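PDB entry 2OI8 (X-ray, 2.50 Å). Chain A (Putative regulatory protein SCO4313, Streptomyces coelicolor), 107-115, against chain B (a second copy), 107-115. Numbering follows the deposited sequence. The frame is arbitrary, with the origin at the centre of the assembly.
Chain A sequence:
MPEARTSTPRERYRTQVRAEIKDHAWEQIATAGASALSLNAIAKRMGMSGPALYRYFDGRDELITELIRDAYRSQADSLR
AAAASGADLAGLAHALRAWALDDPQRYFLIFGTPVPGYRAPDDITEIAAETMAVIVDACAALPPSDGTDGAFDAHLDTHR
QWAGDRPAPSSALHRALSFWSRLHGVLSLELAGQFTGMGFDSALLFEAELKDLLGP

Chain A, residues 107-115: YFLIFGTPV
Chain B 107-115: YFLIFGTPV

The most unusual feature of this contact is a reciprocal pair of hydrogen bonds in which one residue of each chain, A:Thr113 and B:Thr113, supplies both donor and acceptor. The backbone N of A:Thr113 donates to OG1 of B:Thr113 at 3.0 Å with an N-H...O angle of 156°, and the exact two-fold axis returns the same bond from B:Thr113 N to A:Thr113 OG1, also 3.0 Å and 156°. The two hydroxyls therefore face each other near the axis, with A:Thr113 OG1 and B:Thr113 OG1 3.4 Å apart, a spacing that does not by itself settle whether they also bond.

Each stretch is built as the last turn of a helix, residues 107-111, followed by an extended exit. A:Phe111 N bonds to A:Tyr107 O at 2.7 Å, and A:Gly112 N to A:Phe108 O at 2.9 Å; the second chain repeats both, and all the torsions below. Phi/psi runs from -57/-46 at A:Tyr107 through -77/-23, -63/-36 and -84/-54 to -100/-2 at A:Phe111. A:Gly112, at -105/-150, is the first residue to leave helical values, after which A:Thr113 (-64/124), A:Pro114 (-59/152) and A:Val115 (-85/121) continue as loop. The backbones come nearest at the glycines, A:Gly112 CA to B:Gly112 CA 4.9 Å.

Absence of a side chain at A:Gly112 leaves room for the partner's threonine hydroxyl. An ideal CB on A:Gly112 would lie 2.4 Å from B:Thr113 OG1, a clash, whereas the existing A:Gly112 CA sits 3.7 Å from that oxygen. B:Thr113 has its CA-to-CB bond sideways to the partner, and chi1 of -50° (m) sets OG1 where it can accept from the opposing amide.

A:Phe108 and B:Phe108 provide the apolar part. In each, the CA-to-CB bond points toward the other stretch, and chi1 -77° (m) with chi2 -53° lays one ring face against the partner's backbone: B:Thr113 CA stands 4.3 Å from the A:Phe108 ring centroid, 12° off the ring normal, a CH-pi contact. The same ring meets proline, A:Phe108 CE2 to B:Pro114 CD at 3.6 Å, while A:Phe108 CB lies 3.5 Å from B:Thr113 OG1. A flat aromatic offers a face to B:Thr113 CA, and its CE2 also packs on B:Pro114 CD; B:Pro114, with C-gamma exo pucker, presents its CD without an amide hydrogen.

Together the stretches bury 370 Å², both sides summed, mostly at A:Phe108 and B:Phe108 (72 and 70 Å²) and A:Thr113 and B:Thr113 (67 and 65 Å²), with smaller shares from the prolines and glycines. The remaining side chains stay clear. A:Tyr107 (chi1 178°, t; chi2 -90°) and A:Ile110 (-59°, m; -39°, m) are buried but out of reach, the tyrosine OH being hydrogen-bonded elsewhere in the structure. A:Leu109 (-172°, t; 74°, p) points away, A:Phe111 (-62°, m; -78°) starts sideways and its end leads away, and A:Val115 (-179°, t) lies beyond the contact.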

# COMPACT_ATOMS: atom_id res chain seq x y z
N TYR A 107 -3.94 8.88 2.94
CA TYR A 107 -4.21 7.50 2.57
C TYR A 107 -3.10 6.59 3.11
O TYR A 107 -3.37 5.53 3.71
CB TYR A 107 -4.32 7.38 1.03
CG TYR A 107 -4.54 5.95 0.51
CD1 TYR A 107 -3.46 5.14 0.20
CD2 TYR A 107 -5.85 5.43 0.32
CE1 TYR A 107 -3.63 3.81 -0.28
CE2 TYR A 107 -6.05 4.09 -0.16
CZ TYR A 107 -4.93 3.30 -0.45
OH TYR A 107 -5.07 2.00 -0.92
N PHE A 108 -1.86 7.02 2.92
CA PHE A 108 -0.72 6.18 3.25
C PHE A 108 -0.41 6.09 4.73
O PHE A 108 0.21 5.14 5.16
CB PHE A 108 0.51 6.63 2.49
CG PHE A 108 0.51 6.21 1.04
CD1 PHE A 108 0.31 4.86 0.70
CD2 PHE A 108 0.75 7.15 0.02
CE1 PHE A 108 0.34 4.45 -0.68
CE2 PHE A 108 0.79 6.76 -1.33
CZ PHE A 108 0.58 5.41 -1.68
N LEU A 109 -0.84 7.08 5.50
CA LEU A 109 -0.69 6.98 6.94
C LEU A 109 -1.52 5.77 7.46
O LEU A 109 -1.10 5.06 8.37
CB LEU A 109 -1.08 8.32 7.59
CG LEU A 109 -0.81 8.49 9.09
CD1 LEU A 109 0.68 8.70 9.46
CD2 LEU A 109 -1.67 9.60 9.66
N ILE A 110 -2.69 5.52 6.86
CA ILE A 110 -3.47 4.32 7.18
C ILE A 110 -2.98 3.10 6.39
O ILE A 110 -2.71 2.05 6.95
CB ILE A 110 -5.01 4.49 6.84
CG1 ILE A 110 -5.63 5.67 7.57
CG2 ILE A 110 -5.79 3.16 7.09
CD1 ILE A 110 -5.06 5.72 8.98
N PHE A 111 -2.91 3.23 5.06
CA PHE A 111 -2.79 2.05 4.19
C PHE A 111 -1.39 1.75 3.70
O PHE A 111 -1.18 0.76 3.02
CB PHE A 111 -3.79 2.14 3.04
CG PHE A 111 -5.23 2.15 3.49
CD1 PHE A 111 -5.87 0.98 3.89
CD2 PHE A 111 -5.95 3.35 3.54
CE1 PHE A 111 -7.24 0.98 4.32
CE2 PHE A 111 -7.31 3.37 3.97
CZ PHE A 111 -7.95 2.18 4.36
N GLY A 112 -0.43 2.59 4.05
CA GLY A 112 0.90 2.50 3.52
C GLY A 112 1.87 1.93 4.53
O GLY A 112 1.52 1.10 5.38
N THR A 113 3.12 2.36 4.41
CA THR A 113 4.18 1.85 5.23
C THR A 113 3.95 2.18 6.70
O THR A 113 3.83 3.34 7.06
CB THR A 113 5.51 2.43 4.73
OG1 THR A 113 5.57 2.23 3.30
CG2 THR A 113 6.72 1.77 5.43
N PRO A 114 3.92 1.15 7.56
CA PRO A 114 3.68 1.37 8.99
C PRO A 114 4.76 2.30 9.59
O PRO A 114 5.89 2.33 9.09
CB PRO A 114 3.84 -0.03 9.61
CG PRO A 114 3.93 -1.01 8.50
CD PRO A 114 4.21 -0.26 7.23
N VAL A 115 4.44 3.03 10.64
CA VAL A 115 5.45 3.90 11.22
C VAL A 115 6.28 3.09 12.21
O VAL A 115 5.74 2.50 13.13
CB VAL A 115 4.83 5.15 11.86
CG1 VAL A 115 5.92 6.04 12.44
CG2 VAL A 115 4.02 5.89 10.83
N TYR B 107 8.81 -5.03 0.45
CA TYR B 107 7.54 -4.86 -0.25
C TYR B 107 7.16 -3.38 -0.29
O TYR B 107 6.78 -2.84 -1.34
CB TYR B 107 6.44 -5.70 0.45
CG TYR B 107 5.04 -5.56 -0.16
CD1 TYR B 107 4.16 -4.57 0.30
CD2 TYR B 107 4.60 -6.42 -1.20
CE1 TYR B 107 2.87 -4.42 -0.26
CE2 TYR B 107 3.28 -6.28 -1.76
CZ TYR B 107 2.45 -5.27 -1.29
OH TYR B 107 1.17 -5.10 -1.80
N PHE B 108 7.29 -2.72 0.86
CA PHE B 108 6.82 -1.35 1.00
C PHE B 108 7.71 -0.31 0.36
O PHE B 108 7.24 0.77 0.04
CB PHE B 108 6.59 -1.01 2.45
CG PHE B 108 5.31 -1.59 3.02
CD1 PHE B 108 4.09 -1.38 2.37
CD2 PHE B 108 5.33 -2.33 4.22
CE1 PHE B 108 2.88 -1.91 2.91
CE2 PHE B 108 4.15 -2.84 4.77
CZ PHE B 108 2.92 -2.64 4.12
N LEU B 109 8.98 -0.63 0.17
CA LEU B 109 9.85 0.27 -0.56
C LEU B 109 9.33 0.41 -2.02
O LEU B 109 9.37 1.49 -2.61
CB LEU B 109 11.30 -0.23 -0.47
CG LEU B 109 12.40 0.70 -1.02
CD1 LEU B 109 12.72 1.92 -0.12
CD2 LEU B 109 13.65 -0.10 -1.31
N ILE B 110 8.81 -0.67 -2.60
CA ILE B 110 8.16 -0.61 -3.92
C ILE B 110 6.69 -0.16 -3.80
O ILE B 110 6.27 0.77 -4.48
CB ILE B 110 8.15 -2.01 -4.65
CG1 ILE B 110 9.55 -2.57 -4.85
CG2 ILE B 110 7.35 -1.92 -6.00
CD1 ILE B 110 10.48 -1.43 -5.20
N PHE B 111 5.91 -0.85 -2.97
CA PHE B 111 4.45 -0.73 -3.03
C PHE B 111 3.82 0.18 -2.00
O PHE B 111 2.62 0.39 -2.02
CB PHE B 111 3.81 -2.12 -3.02
CG PHE B 111 4.20 -2.98 -4.21
CD1 PHE B 111 3.61 -2.77 -5.46
CD2 PHE B 111 5.16 -3.97 -4.09
CE1 PHE B 111 3.97 -3.57 -6.60
CE2 PHE B 111 5.53 -4.78 -5.20
CZ PHE B 111 4.93 -4.57 -6.46
N GLY B 112 4.63 0.74 -1.12
CA GLY B 112 4.14 1.50 -0.00
C GLY B 112 4.33 2.99 -0.20
O GLY B 112 4.29 3.50 -1.33
N THR B 113 4.52 3.68 0.90
CA THR B 113 4.61 5.12 0.90
C THR B 113 5.84 5.58 0.12
O THR B 113 6.96 5.20 0.45
CB THR B 113 4.64 5.61 2.34
OG1 THR B 113 3.55 5.00 3.05
CG2 THR B 113 4.55 7.16 2.42
N PRO B 114 5.64 6.42 -0.90
CA PRO B 114 6.76 6.90 -1.72
C PRO B 114 7.79 7.64 -0.84
O PRO B 114 7.43 8.22 0.19
CB PRO B 114 6.12 7.91 -2.68
CG PRO B 114 4.64 7.80 -2.53
CD PRO B 114 4.35 7.03 -1.27
N VAL B 115 9.06 7.65 -1.24
CA VAL B 115 10.04 8.36 -0.44
C VAL B 115 10.04 9.83 -0.84
O VAL B 115 10.23 10.14 -2.01
CB VAL B 115 11.43 7.73 -0.54
CG1 VAL B 115 12.41 8.49 0.33
CG2 VAL B 115 11.34 6.28 -0.13